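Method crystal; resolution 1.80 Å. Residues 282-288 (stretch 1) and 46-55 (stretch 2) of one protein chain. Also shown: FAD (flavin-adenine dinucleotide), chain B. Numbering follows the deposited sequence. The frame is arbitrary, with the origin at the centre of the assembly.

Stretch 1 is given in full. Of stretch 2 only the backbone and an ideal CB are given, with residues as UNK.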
# COMPACT_ATOMS: atom_id res chain seq x y z
N ILE A 282 1.90 5.07 11.21
CA ILE A 282 1.08 6.18 11.65
C ILE A 282 1.07 7.26 10.58
O ILE A 282 2.12 7.62 10.05
CB ILE A 282 1.60 6.78 12.95
CG1 ILE A 282 1.44 5.78 14.10
CG2 ILE A 282 0.87 8.09 13.24
CD1 ILE A 282 2.41 6.06 15.23
N LYS A 283 -0.12 7.76 10.27
CA LYS A 283 -0.33 8.80 9.28
C LYS A 283 -0.74 10.09 10.00
O LYS A 283 -1.68 10.08 10.80
CB LYS A 283 -1.46 8.36 8.33
CG LYS A 283 -1.93 9.45 7.37
CD LYS A 283 -2.94 8.93 6.33
CE LYS A 283 -3.99 8.03 6.95
NZ LYS A 283 -5.08 7.77 5.97
N ILE A 284 -0.02 11.17 9.75
CA ILE A 284 -0.35 12.47 10.31
C ILE A 284 -0.82 13.37 9.18
O ILE A 284 -0.05 13.65 8.26
CB ILE A 284 0.86 13.11 11.04
CG1 ILE A 284 1.33 12.19 12.18
CG2 ILE A 284 0.51 14.52 11.54
CD1 ILE A 284 2.59 12.70 12.88
N CYS A 285 -2.06 13.83 9.25
CA CYS A 285 -2.64 14.70 8.22
C CYS A 285 -2.58 16.15 8.69
O CYS A 285 -3.00 16.45 9.80
CB CYS A 285 -4.09 14.32 7.95
SG CYS A 285 -4.28 12.59 7.37
N LEU A 286 -2.04 17.02 7.84
CA LEU A 286 -1.88 18.44 8.18
C LEU A 286 -2.81 19.28 7.34
O LEU A 286 -2.95 19.04 6.14
CB LEU A 286 -0.44 18.89 7.94
CG LEU A 286 0.67 18.03 8.55
CD1 LEU A 286 2.04 18.58 8.18
CD2 LEU A 286 0.53 17.92 10.08
N ALA A 287 -3.45 20.26 7.96
CA ALA A 287 -4.23 21.24 7.24
C ALA A 287 -3.28 22.42 7.03
O ALA A 287 -3.03 23.18 7.96
CB ALA A 287 -5.44 21.65 8.05
N ALA A 288 -2.70 22.55 5.85
CA ALA A 288 -1.66 23.55 5.63
C ALA A 288 -2.24 24.83 5.02
O ALA A 288 -3.08 24.76 4.15
CB ALA A 288 -0.56 22.98 4.75
N UNK A 46 -13.96 19.43 6.00
CA UNK A 46 -13.84 20.06 4.69
C UNK A 46 -12.72 19.48 3.84
O UNK A 46 -12.52 19.92 2.71
CB UNK A 46 -13.62 21.56 4.86
N UNK A 47 -12.00 18.50 4.39
CA UNK A 47 -10.92 17.82 3.67
C UNK A 47 -11.36 16.42 3.25
O UNK A 47 -12.15 15.78 3.95
CB UNK A 47 -9.66 17.74 4.53
N UNK A 48 -10.84 15.95 2.12
CA UNK A 48 -11.01 14.56 1.74
C UNK A 48 -9.79 13.77 2.21
O UNK A 48 -8.82 13.63 1.48
CB UNK A 48 -11.21 14.42 0.23
N UNK A 49 -9.83 13.31 3.46
CA UNK A 49 -8.79 12.44 3.98
C UNK A 49 -9.07 11.04 3.43
O UNK A 49 -9.90 10.88 2.53
CB UNK A 49 -8.75 12.45 5.51
N UNK A 50 -8.38 10.04 3.94
CA UNK A 50 -8.61 8.69 3.44
C UNK A 50 -8.71 7.69 4.57
O UNK A 50 -8.32 7.97 5.71
CB UNK A 50 -7.49 8.28 2.48
N UNK A 51 -9.24 6.52 4.24
CA UNK A 51 -9.34 5.41 5.18
C UNK A 51 -8.02 4.64 5.30
O UNK A 51 -7.94 3.63 6.00
CB UNK A 51 -10.46 4.46 4.75
N UNK A 52 -6.99 5.10 4.60
CA UNK A 52 -5.69 4.44 4.64
C UNK A 52 -4.75 5.12 3.67
O UNK A 52 -4.02 6.05 4.04
CB UNK A 52 -5.82 2.95 4.31
N UNK A 53 -4.77 4.64 2.43
CA UNK A 53 -3.83 5.05 1.39
C UNK A 53 -3.75 6.57 1.17
O UNK A 53 -4.74 7.29 1.31
CB UNK A 53 -4.22 4.37 0.07
N UNK A 54 -2.56 7.04 0.82
CA UNK A 54 -2.29 8.46 0.74
C UNK A 54 -2.74 9.02 -0.61
O UNK A 54 -2.06 9.87 -1.19
CB UNK A 54 -0.80 8.73 0.96
N UNK A 55 -3.88 8.56 -1.13
CA UNK A 55 -4.41 9.13 -2.40
C UNK A 55 -3.39 9.06 -3.54
O UNK A 55 -3.32 9.96 -4.39
CB UNK A 55 -4.83 10.59 -2.19
PA FAD B . -9.07 -3.94 2.48
O1A FAD B . -8.39 -4.67 3.61
O2A FAD B . -8.83 -2.45 2.40
O5B FAD B . -10.65 -4.21 2.57
C5B FAD B . -11.14 -5.37 3.23
C4B FAD B . -12.65 -5.13 3.34
O4B FAD B . -13.31 -6.25 3.89
C3B FAD B . -12.95 -3.93 4.24
O3B FAD B . -13.76 -2.99 3.56
C2B FAD B . -13.70 -4.55 5.43
O2B FAD B . -14.68 -3.69 5.98
C1B FAD B . -14.30 -5.81 4.81
N9A FAD B . -14.55 -6.91 5.75
C8A FAD B . -13.75 -7.38 6.78
N7A FAD B . -14.37 -8.46 7.33
C5A FAD B . -15.54 -8.66 6.66
C6A FAD B . -16.56 -9.59 6.81
N6A FAD B . -16.44 -10.59 7.67
N1A FAD B . -17.65 -9.53 5.95
C2A FAD B . -17.73 -8.57 4.97
N3A FAD B . -16.72 -7.65 4.83
C4A FAD B . -15.65 -7.70 5.67
N1 FAD B . -1.33 1.84 -0.92
C2 FAD B . -0.93 2.50 -2.07
O2 FAD B . -0.93 1.90 -3.15
N3 FAD B . -0.52 3.82 -1.98
C4 FAD B . -0.49 4.48 -0.77
O4 FAD B . -0.12 5.65 -0.69
C4X FAD B . -0.88 3.81 0.39
N5 FAD B . -0.84 4.46 1.61
C5X FAD B . -1.24 3.79 2.75
C6 FAD B . -1.22 4.43 3.99
C7 FAD B . -1.64 3.77 5.14
C7M FAD B . -1.60 4.49 6.46
C8 FAD B . -2.08 2.45 5.03
C8M FAD B . -2.54 1.70 6.25
C9 FAD B . -2.10 1.80 3.80
C9A FAD B . -1.68 2.47 2.66
N10 FAD B . -1.69 1.83 1.43
C10 FAD B . -1.30 2.49 0.30
C1' FAD B . -2.07 0.39 1.31
C2' FAD B . -3.53 0.30 0.83
O2' FAD B . -4.33 1.20 1.57
C3' FAD B . -4.02 -1.14 1.01
O3' FAD B . -3.04 -2.04 0.51
C4' FAD B . -5.34 -1.47 0.32
O4' FAD B . -6.33 -0.50 0.58
C5' FAD B . -5.81 -2.80 0.89
O5' FAD B . -6.85 -3.27 0.07
P FAD B . -7.39 -4.75 0.23
O1P FAD B . -7.77 -5.28 -1.13
O2P FAD B . -6.44 -5.63 1.02
O3P FAD B . -8.77 -4.64 1.06

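Stretch 1 is a strand that turns Lys 283 and Cys 285 toward stretch 2, with the methyl of Ala 287 set sideways; stretch 2 runs against it, nearly antiparallel, its own strand axis 9.6 Å away. Side chains, not backbone pairs, must fill that gap.

Position 46 has a phi of 87°, which by itself favours glycine, and nothing of stretch 1 lies near. It is Gly 46.

Position 47 points its CA-to-CB bond toward stretch 1, yet the ideal CB finds nothing within 5.5 Å. What waits beyond is the small methyl of Ala 287, so a long apolar or aromatic side chain would suit. The residue is Phe 47, chi1 m, and its ring reaches across until CZ lies 3.5 Å from CB of Ala 287.

Position 48 is out of reach, and stretch 1 sets no rule there; a polar residue is acceptable, and it is Gln 48.

Position 49 points toward stretch 1 again, its ideal CB 4.8 Å from SG of Cys 285. A medium apolar side chain, leucine, isoleucine or methionine, could cover that cysteine. Leu 49 does so, m then t, bringing CD2 to 4.2 Å from CB of Cys 285.

Position 50 lies sideways, with its ideal CB 4.3 Å from NZ of Lys 283. Serine, threonine, asparagine or an acid could answer the ammonium. The choice is Ser 50, whose OG lies 3.0 Å from NZ of Lys 283. Within its own stretch, OG of Ser 50 accepts from N of position 52 at 3.1 Å and donates to O of position 53 at 2.6 Å. NZ of Lys 283 makes a weak hydrogen bond to O of Ser 50 at 3.3 Å, and water 1 accepts from both NZ of Lys 283 (2.8 Å) and N of Ser 50 (3.0 Å).

Position 51 points away, and stretch 1 sets no rule; many residues would do. It is Ser 51.

Position 52, at phi 175° and psi -88°, is most easily occupied by glycine. O of Gly 52 accepts from NZ of Lys 283 at 2.8 Å, so backbone oxygen helps hold the charge.

Position 53 points away, with its CA 3.1 Å from N5 of FAD; a small residue, Ala 53, serves.

Position 54 starts sideways, but a long, flat side chain could reach the aliphatic part of Lys 283. Phe 54 does, CZ lying 3.6 Å from CG of Lys 283, while FAD C6 sits at the ring's edge. N of Phe 54 donates to FAD O4 at 3.2 Å.

Position 55 is out of reach; its positive phi suits glycine or asparagine but admits others. It is His 55.

Stretch 2 46-55: GFQLSSGAFH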
# COMPACT_ATOMS: atom_id res chain seq x y z
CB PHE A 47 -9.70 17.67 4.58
CG PHE A 47 -8.95 18.95 4.81
CD1 PHE A 47 -7.82 19.25 4.06
CD2 PHE A 47 -9.35 19.84 5.79
CE1 PHE A 47 -7.11 20.42 4.27
CE2 PHE A 47 -8.65 21.02 6.00
CZ PHE A 47 -7.53 21.31 5.25
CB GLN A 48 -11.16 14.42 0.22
CG GLN A 48 -12.50 14.92 -0.33
CD GLN A 48 -13.68 14.14 0.23
OE1 GLN A 48 -14.53 14.71 0.94
NE2 GLN A 48 -13.74 12.85 -0.07
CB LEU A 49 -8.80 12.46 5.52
CG LEU A 49 -8.66 13.84 6.18
CD1 LEU A 49 -8.51 13.73 7.72
CD2 LEU A 49 -7.49 14.61 5.57
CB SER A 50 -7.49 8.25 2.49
OG SER A 50 -6.37 7.80 3.22
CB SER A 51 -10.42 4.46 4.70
OG SER A 51 -10.16 4.09 3.37
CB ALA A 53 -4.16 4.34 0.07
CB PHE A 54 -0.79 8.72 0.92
CG PHE A 54 -0.31 8.71 2.36
CD1 PHE A 54 0.44 9.77 2.85
CD2 PHE A 54 -0.57 7.65 3.21
CE1 PHE A 54 0.91 9.77 4.16
CE2 PHE A 54 -0.10 7.65 4.52
CZ PHE A 54 0.63 8.71 5.00
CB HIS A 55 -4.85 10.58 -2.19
CG HIS A 55 -6.09 10.72 -1.36
ND1 HIS A 55 -6.25 11.71 -0.41
CD2 HIS A 55 -7.23 9.99 -1.34
CE1 HIS A 55 -7.44 11.58 0.15
NE2 HIS A 55 -8.05 10.55 -0.39
O HOH W 1 -6.05 10.37 5.76
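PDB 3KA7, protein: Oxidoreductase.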